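Local coordinates for protein transcriptional regulator, GntR family (Ralstonia eutropha, PDB 3IHU) that probably binds DNA through a winged helix-turn-helix domain of the GntR family and regulates transcription, with a helical FCD domain attached, at residues 92-97 with 164-169; 67-72 with 77-82; 34-39 with 169-174. All coordinates share one frame; numbering follows the deposited sequence. Where two conformers were deposited one is given.

Contact 1 (92-97 with 164-169) lies in the helical FCD part, its centre about 8 Å from the centre of the chain, and is buried and wholly apolar. Contact 2 (67-72 with 77-82), its centre about 17 Å from that point and partly buried, is the hairpin of the winged helix-turn-helix domain; backbone hydrogen bonds and an arginine hold it. Contact 3 (34-39 with 169-174) is a smaller apolar touch nearer the surface, where the two domains meet. Helix 167-172 serves contacts 1 and 3, which share V169; I168 packs on I79 of the hairpin and P167 on I68 just before it. L82 O of contact 2 accepts a probable hydrogen bond from Q172 NE2 of contact 3 at 2.7 Å.

Contact 1: residues 92-97 with 164-169; sequences DVAERM and IHMPIV
M166, a selenomethionine modelled in two conformers, reaches from the break between helices 155-165 and 167-172 to the methyl group of A94 on helix 84-105. Its CB starts toward that helix, and CG, set anti to the carbonyl carbon (chi1 -68°), comes within 3.9 Å of A94 CB. The chain runs straight through chi2, which carries SE to 3.7 Å from A94 CB. There a bend at chi3 (-87°) keeps CE at the same distance, 3.7 Å, from A94 CB. In the conformer described, three successive atoms thus lie against one methyl group. A second apolar touch lies one helical turn further on, where I164 CG1 meets M97 CB at 4.0 Å. The isoleucine extends its CG1 branch to CD1, which ends 4.1 Å from M97 O. The selenomethionine M97 touches through its base, because bends at chi2 and chi3 lead its selenium end away from I164. Small A94 lets the backbones approach closely, with A94 CA and I164 CA 5.2 Å apart. M166 has positive phi, ends helix 155-165 and is also the N-cap of helix 167-172, while V90 and L91 add further contacts to its side chain. E95 turns away from I164-V169 to form salt bridges with K210 and R213 of helix 198-219. The arrangement is apolar helix-to-helix packing within the all-helical FCD domain, made at a kink between two consecutive helices.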
# COMPACT_ATOMS: atom_id res chain seq x y z
N ASP A 92 -9.11 -6.02 -8.39
CA ASP A 92 -10.49 -6.42 -8.07
C ASP A 92 -10.66 -6.56 -6.54
O ASP A 92 -11.65 -6.07 -5.95
CB ASP A 92 -10.84 -7.75 -8.76
CG ASP A 92 -11.45 -7.57 -10.14
OD1 ASP A 92 -11.83 -6.43 -10.45
OD2 ASP A 92 -11.59 -8.58 -10.89
N VAL A 93 -9.69 -7.21 -5.91
CA VAL A 93 -9.67 -7.32 -4.47
C VAL A 93 -9.36 -5.96 -3.75
O VAL A 93 -10.03 -5.61 -2.81
CB VAL A 93 -8.62 -8.34 -4.03
CG1 VAL A 93 -8.45 -8.31 -2.52
CG2 VAL A 93 -9.01 -9.78 -4.55
N ALA A 94 -8.34 -5.23 -4.21
CA ALA A 94 -8.01 -3.93 -3.65
C ALA A 94 -9.16 -2.97 -3.73
O ALA A 94 -9.36 -2.21 -2.81
CB ALA A 94 -6.72 -3.32 -4.30
N GLU A 95 -9.90 -2.98 -4.80
CA GLU A 95 -11.09 -2.13 -4.90
C GLU A 95 -12.08 -2.36 -3.77
O GLU A 95 -12.49 -1.43 -3.09
CB GLU A 95 -11.79 -2.31 -6.23
CG GLU A 95 -12.92 -1.40 -6.42
CD GLU A 95 -13.54 -1.55 -7.80
OE1 GLU A 95 -12.80 -1.94 -8.71
OE2 GLU A 95 -14.73 -1.24 -7.96
N ARG A 96 -12.40 -3.60 -3.53
CA ARG A 96 -13.39 -3.93 -2.52
C ARG A 96 -12.84 -3.75 -1.13
O ARG A 96 -13.60 -3.28 -0.25
CB ARG A 96 -13.90 -5.33 -2.74
CG ARG A 96 -14.83 -5.32 -4.03
CD ARG A 96 -14.87 -6.59 -4.76
NE ARG A 96 -15.72 -6.45 -5.95
CZ ARG A 96 -15.34 -5.98 -7.15
NH1 ARG A 96 -14.08 -5.60 -7.39
NH2 ARG A 96 -16.25 -5.94 -8.14
N MSE A 97 -11.56 -4.04 -0.93
CA MSE A 97 -10.94 -3.91 0.41
C MSE A 97 -10.64 -2.42 0.77
O MSE A 97 -10.76 -2.06 1.91
CB MSE A 97 -9.72 -4.84 0.65
CG MSE A 97 -10.13 -6.39 0.53
SE MSE A 97 -11.36 -6.82 1.95
CE MSE A 97 -13.16 -6.89 1.10
N ILE A 164 -3.93 -4.13 0.44
CA ILE A 164 -4.52 -2.84 0.08
C ILE A 164 -3.52 -1.95 -0.63
O ILE A 164 -3.89 -1.16 -1.49
CB ILE A 164 -5.09 -2.16 1.35
CG1 ILE A 164 -6.47 -2.70 1.67
CG2 ILE A 164 -5.20 -0.69 1.17
CD1 ILE A 164 -6.88 -2.50 3.09
N HIS A 165 -2.26 -2.10 -0.29
CA HIS A 165 -1.20 -1.19 -0.76
C HIS A 165 -0.75 -1.44 -2.21
O HIS A 165 -0.22 -0.52 -2.85
CB HIS A 165 0.02 -1.31 0.19
CG HIS A 165 -0.27 -0.88 1.59
ND1 HIS A 165 -0.71 0.38 1.90
CD2 HIS A 165 -0.15 -1.54 2.77
CE1 HIS A 165 -0.86 0.49 3.20
NE2 HIS A 165 -0.54 -0.66 3.75
N MSE A 166 -0.92 -2.68 -2.67
CA MSE A 166 -0.54 -3.08 -4.04
C MSE A 166 0.86 -2.72 -4.47
O MSE A 166 1.06 -2.08 -5.49
CB MSE A 166 -1.52 -2.49 -5.04
CG MSE A 166 -2.85 -3.04 -4.94
SE MSE A 166 -3.82 -2.35 -6.39
CE MSE A 166 -4.45 -0.69 -5.56
N PRO A 167 1.86 -3.15 -3.70
CA PRO A 167 3.26 -2.72 -3.94
C PRO A 167 3.80 -3.11 -5.29
O PRO A 167 4.43 -2.29 -5.95
CB PRO A 167 4.05 -3.39 -2.79
CG PRO A 167 3.10 -4.42 -2.18
CD PRO A 167 1.71 -3.97 -2.48
N ILE A 168 3.52 -4.32 -5.76
CA ILE A 168 3.99 -4.72 -7.08
C ILE A 168 3.34 -3.88 -8.18
O ILE A 168 4.06 -3.36 -9.02
CB ILE A 168 3.78 -6.21 -7.44
CG1 ILE A 168 4.41 -7.10 -6.40
CG2 ILE A 168 4.47 -6.51 -8.81
CD1 ILE A 168 5.88 -7.06 -6.45
N VAL A 169 2.02 -3.76 -8.15
CA VAL A 169 1.28 -2.91 -9.10
C VAL A 169 1.83 -1.47 -9.09
O VAL A 169 2.13 -0.89 -10.14
CB VAL A 169 -0.24 -2.91 -8.76
CG1 VAL A 169 -1.02 -1.98 -9.70
CG2 VAL A 169 -0.80 -4.30 -8.84

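Contact 2: residues 67-72 with 77-82; sequences GIVDLQ and AVIRRL
D70 and V78 form the hydrogen-bonded pair at the middle of an antiparallel hairpin, flanked by the non-hydrogen-bonded pairs V69-I79 and L71-A77. D70 N donates a hydrogen bond to V78 O at 2.9 Å, and V78 N returns a bond of the same length to D70 O. Beyond the strands R80 N continues the pairing with a nearly straight bond (178°) to I68 O at 2.8 Å. The R80 side chain then runs at an oblique angle past D70, R80 CD coming 3.3 Å from D70 OD1, and bends at chi3 (68°), which swings its guanidinium toward the end of helix 53-65. There NH1 donates to G67 O at 3.2 Å, with the oxygen at the guanidinium edge and in its plane. G67 has positive phi and closes that helix in a Schellman motif, so R80 ties the helix end to the hairpin. R80 NE donates a hydrogen bond to a water, 3.0 Å away, which in turn donates to D70 OD2 at 2.6 Å. The direct ion pair of D70 OD1 with R80 NE is long (3.8 Å), and the water bridges the two side chains through D70 OD2. Q72 bends at chi2 (-72°), bringing its amide across V78 at an angle, with OE1 3.6 Å from V78 CG2, while NE2 donates to L71 O from above the carbonyl plane. Q72 OE1 also accepts a weak hydrogen bond from R39. The hairpin is the wing of a winged helix-turn-helix: strand 77-79 lies between 69-71 and 39-40, V69 and L71 rest on helix 53-65, and I68 and I79 pack against helix 167-172.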
# COMPACT_ATOMS: atom_id res chain seq x y z
N GLY A 67 2.25 -12.97 -1.82
CA GLY A 67 2.35 -12.89 -3.28
C GLY A 67 3.40 -11.94 -3.86
O GLY A 67 3.34 -11.63 -5.04
N ILE A 68 4.35 -11.49 -3.02
CA ILE A 68 5.36 -10.47 -3.40
C ILE A 68 6.60 -11.11 -3.99
O ILE A 68 7.15 -10.62 -4.99
CB ILE A 68 5.78 -9.66 -2.18
CG1 ILE A 68 4.58 -9.02 -1.46
CG2 ILE A 68 6.81 -8.60 -2.56
CD1 ILE A 68 3.67 -8.22 -2.32
N VAL A 69 7.04 -12.25 -3.43
CA VAL A 69 8.18 -12.95 -3.99
C VAL A 69 7.89 -14.41 -4.29
O VAL A 69 7.01 -15.02 -3.71
CB VAL A 69 9.36 -12.91 -3.02
CG1 VAL A 69 9.71 -11.45 -2.62
CG2 VAL A 69 9.07 -13.78 -1.75
N ASP A 70 8.67 -14.97 -5.20
CA ASP A 70 8.75 -16.42 -5.32
C ASP A 70 10.09 -16.86 -4.73
O ASP A 70 11.15 -16.44 -5.20
CB ASP A 70 8.71 -16.88 -6.78
CG ASP A 70 7.38 -16.61 -7.42
OD1 ASP A 70 6.36 -16.52 -6.70
OD2 ASP A 70 7.40 -16.48 -8.67
N LEU A 71 10.01 -17.75 -3.74
CA LEU A 71 11.18 -18.40 -3.16
C LEU A 71 11.94 -19.22 -4.20
O LEU A 71 11.34 -19.82 -5.08
CB LEU A 71 10.76 -19.28 -1.98
CG LEU A 71 10.05 -18.58 -0.80
CD1 LEU A 71 10.00 -19.52 0.43
CD2 LEU A 71 10.72 -17.26 -0.45
N GLN A 72 13.26 -19.21 -4.09
CA GLN A 72 14.14 -19.95 -5.01
C GLN A 72 15.00 -20.89 -4.19
O GLN A 72 14.88 -20.96 -2.97
CB GLN A 72 15.08 -18.98 -5.77
CG GLN A 72 14.38 -17.80 -6.46
CD GLN A 72 13.58 -18.22 -7.69
OE1 GLN A 72 14.06 -18.14 -8.83
NE2 GLN A 72 12.36 -18.69 -7.46
N ALA A 77 15.28 -15.52 -3.48
CA ALA A 77 13.91 -15.18 -3.86
C ALA A 77 13.93 -14.24 -5.06
O ALA A 77 14.96 -13.64 -5.35
CB ALA A 77 13.18 -14.54 -2.69
N VAL A 78 12.80 -14.12 -5.75
CA VAL A 78 12.70 -13.19 -6.88
C VAL A 78 11.45 -12.39 -6.62
O VAL A 78 10.43 -12.93 -6.24
CB VAL A 78 12.75 -13.94 -8.29
CG1 VAL A 78 12.54 -12.97 -9.45
CG2 VAL A 78 14.08 -14.57 -8.48
N ILE A 79 11.53 -11.08 -6.72
CA ILE A 79 10.34 -10.29 -6.59
C ILE A 79 9.45 -10.58 -7.83
O ILE A 79 9.93 -10.63 -8.96
CB ILE A 79 10.66 -8.76 -6.41
CG1 ILE A 79 11.57 -8.56 -5.19
CG2 ILE A 79 9.38 -7.93 -6.30
CD1 ILE A 79 11.86 -7.07 -4.84
N ARG A 80 8.19 -10.81 -7.60
CA ARG A 80 7.27 -11.17 -8.70
C ARG A 80 7.03 -9.98 -9.65
O ARG A 80 7.14 -8.82 -9.25
CB ARG A 80 5.93 -11.68 -8.13
CG ARG A 80 6.08 -13.07 -7.51
CD ARG A 80 4.72 -13.73 -7.15
NE ARG A 80 3.97 -14.05 -8.35
CZ ARG A 80 2.72 -13.68 -8.59
NH1 ARG A 80 2.02 -12.99 -7.68
NH2 ARG A 80 2.14 -14.02 -9.74
N ARG A 81 6.76 -10.29 -10.91
CA ARG A 81 6.12 -9.37 -11.85
C ARG A 81 4.80 -9.98 -12.18
O ARG A 81 4.75 -11.18 -12.38
CB ARG A 81 6.87 -9.30 -13.18
CG ARG A 81 8.17 -8.57 -13.17
CD ARG A 81 8.60 -8.37 -14.66
NE ARG A 81 9.90 -7.67 -14.77
CZ ARG A 81 11.09 -8.27 -14.88
NH1 ARG A 81 11.19 -9.59 -14.90
NH2 ARG A 81 12.19 -7.54 -14.96
N LEU A 82 3.76 -9.18 -12.34
CA LEU A 82 2.44 -9.68 -12.63
C LEU A 82 2.11 -9.55 -14.10
O LEU A 82 2.40 -8.56 -14.74
CB LEU A 82 1.40 -8.90 -11.81
CG LEU A 82 1.68 -8.85 -10.28
CD1 LEU A 82 0.56 -8.13 -9.52
CD2 LEU A 82 1.84 -10.23 -9.71
O HOH W 1 5.72 -15.43 -10.36

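Contact 3: residues 34-39 with 169-174; sequences FVPGQR and VHAQHR
P36 presents its pyrrolidine ring to A171 and Q172 where the winged helix-turn-helix domain meets the FCD domain. The ring points from the loop between helix 17-31 and strand 39-40 toward the last turn of helix 167-172. Its CG and CD corner straddles the methyl group of A171, with P36 CD and P36 CG each 3.7 Å from A171 CB. The methyl group itself is directed at the loop, and the two groups therefore meet head-on. Q172 lies beside the ring rather than in front of it: its CB comes to 4.1 Å from P36 CG, and Q172 N to 3.9 Å from the same carbon. With CG anti to the backbone N (chi1 -174°) and the rest of the chain extended, the Q172 amide is carried past the proline to L82, whose carbonyl O accepts a hydrogen bond from NE2. The side-chain contact with P36 is made by carbon atoms. L29 of helix 17-31 packs on both P36 and A171, and R81 lies against P36 and Q172. Helix 167-172 ends just beyond the contact in a Schellman motif, with R174 at positive phi as its C-prime residue. On the loop side P36 is the second residue of a type II beta turn from V35 to Q38, with G37 at positive phi in the third place. The extended Q38 side chain (chi1 -171°, chi2 173°) runs alongside the turn to V35, where its OE1 accepts a hydrogen bond from V35 N at 2.9 Å, with the nitrogen in the plane of the amide carbonyl.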
# COMPACT_ATOMS: atom_id res chain seq x y z
N PHE A 34 13.68 -1.35 -4.40
CA PHE A 34 13.61 -2.73 -4.85
C PHE A 34 12.65 -2.69 -6.05
O PHE A 34 11.75 -1.84 -6.07
CB PHE A 34 13.00 -3.64 -3.76
CG PHE A 34 13.93 -3.93 -2.62
CD1 PHE A 34 13.98 -3.09 -1.53
CD2 PHE A 34 14.76 -5.04 -2.63
CE1 PHE A 34 14.86 -3.33 -0.50
CE2 PHE A 34 15.64 -5.30 -1.60
CZ PHE A 34 15.69 -4.43 -0.53
N VAL A 35 12.83 -3.59 -7.02
CA VAL A 35 12.00 -3.61 -8.22
C VAL A 35 11.42 -5.01 -8.57
O VAL A 35 12.00 -6.05 -8.25
CB VAL A 35 12.77 -3.10 -9.42
CG1 VAL A 35 13.11 -1.61 -9.18
CG2 VAL A 35 14.04 -3.96 -9.70
N PRO A 36 10.27 -5.02 -9.26
CA PRO A 36 9.74 -6.28 -9.79
C PRO A 36 10.80 -7.00 -10.62
O PRO A 36 11.54 -6.35 -11.38
CB PRO A 36 8.58 -5.80 -10.68
CG PRO A 36 8.15 -4.51 -10.04
CD PRO A 36 9.44 -3.87 -9.61
N GLY A 37 10.95 -8.31 -10.42
CA GLY A 37 11.95 -9.11 -11.17
C GLY A 37 13.28 -9.17 -10.47
O GLY A 37 14.20 -9.85 -10.89
N GLN A 38 13.42 -8.45 -9.37
CA GLN A 38 14.72 -8.43 -8.74
C GLN A 38 15.02 -9.75 -8.00
O GLN A 38 14.13 -10.33 -7.34
CB GLN A 38 14.78 -7.29 -7.75
CG GLN A 38 16.12 -7.07 -7.23
CD GLN A 38 16.19 -5.81 -6.36
OE1 GLN A 38 15.21 -5.08 -6.25
NE2 GLN A 38 17.32 -5.60 -5.72
N ARG A 39 16.25 -10.20 -8.17
CA ARG A 39 16.79 -11.34 -7.45
C ARG A 39 17.29 -10.96 -6.09
O ARG A 39 18.14 -10.09 -6.00
CB ARG A 39 18.01 -11.85 -8.17
CG ARG A 39 17.64 -12.67 -9.31
CD ARG A 39 17.84 -14.16 -9.05
NE ARG A 39 17.28 -14.77 -10.24
CZ ARG A 39 16.77 -15.99 -10.33
NH1 ARG A 39 16.77 -16.83 -9.28
NH2 ARG A 39 16.25 -16.36 -11.49
N VAL A 169 2.02 -3.76 -8.15
CA VAL A 169 1.28 -2.91 -9.10
C VAL A 169 1.83 -1.47 -9.09
O VAL A 169 2.13 -0.89 -10.14
CB VAL A 169 -0.24 -2.91 -8.76
CG1 VAL A 169 -1.02 -1.98 -9.70
CG2 VAL A 169 -0.80 -4.30 -8.84
N HIS A 170 2.02 -0.92 -7.91
CA HIS A 170 2.61 0.44 -7.78
C HIS A 170 3.87 0.52 -8.59
O HIS A 170 4.02 1.39 -9.41
CB HIS A 170 2.91 0.76 -6.32
CG HIS A 170 3.25 2.19 -6.08
ND1 HIS A 170 4.46 2.76 -6.47
CD2 HIS A 170 2.55 3.18 -5.47
CE1 HIS A 170 4.48 4.03 -6.12
NE2 HIS A 170 3.33 4.32 -5.53
N ALA A 171 4.79 -0.43 -8.38
CA ALA A 171 6.09 -0.42 -9.03
C ALA A 171 6.02 -0.71 -10.51
O ALA A 171 6.45 0.07 -11.34
CB ALA A 171 7.04 -1.44 -8.31
N GLN A 172 5.43 -1.84 -10.86
CA GLN A 172 5.42 -2.29 -12.24
C GLN A 172 4.58 -1.37 -13.11
O GLN A 172 4.85 -1.25 -14.27
CB GLN A 172 4.84 -3.72 -12.29
CG GLN A 172 4.87 -4.42 -13.60
CD GLN A 172 4.29 -5.81 -13.49
OE1 GLN A 172 4.18 -6.38 -12.40
NE2 GLN A 172 3.94 -6.38 -14.62
N HIS A 173 3.54 -0.75 -12.56
CA HIS A 173 2.69 0.10 -13.38
C HIS A 173 2.88 1.60 -13.14
O HIS A 173 2.05 2.41 -13.57
CB HIS A 173 1.24 -0.33 -13.29
CG HIS A 173 1.02 -1.67 -13.90
ND1 HIS A 173 0.86 -1.84 -15.26
CD2 HIS A 173 0.99 -2.90 -13.36
CE1 HIS A 173 0.74 -3.12 -15.53
NE2 HIS A 173 0.83 -3.79 -14.39
N ARG A 174 4.02 1.95 -12.52
CA ARG A 174 4.47 3.34 -12.46
C ARG A 174 3.36 4.26 -11.91
O ARG A 174 2.99 5.24 -12.55
CB ARG A 174 4.94 3.81 -13.87
CG ARG A 174 6.30 3.21 -14.33
CD ARG A 174 6.70 3.72 -15.75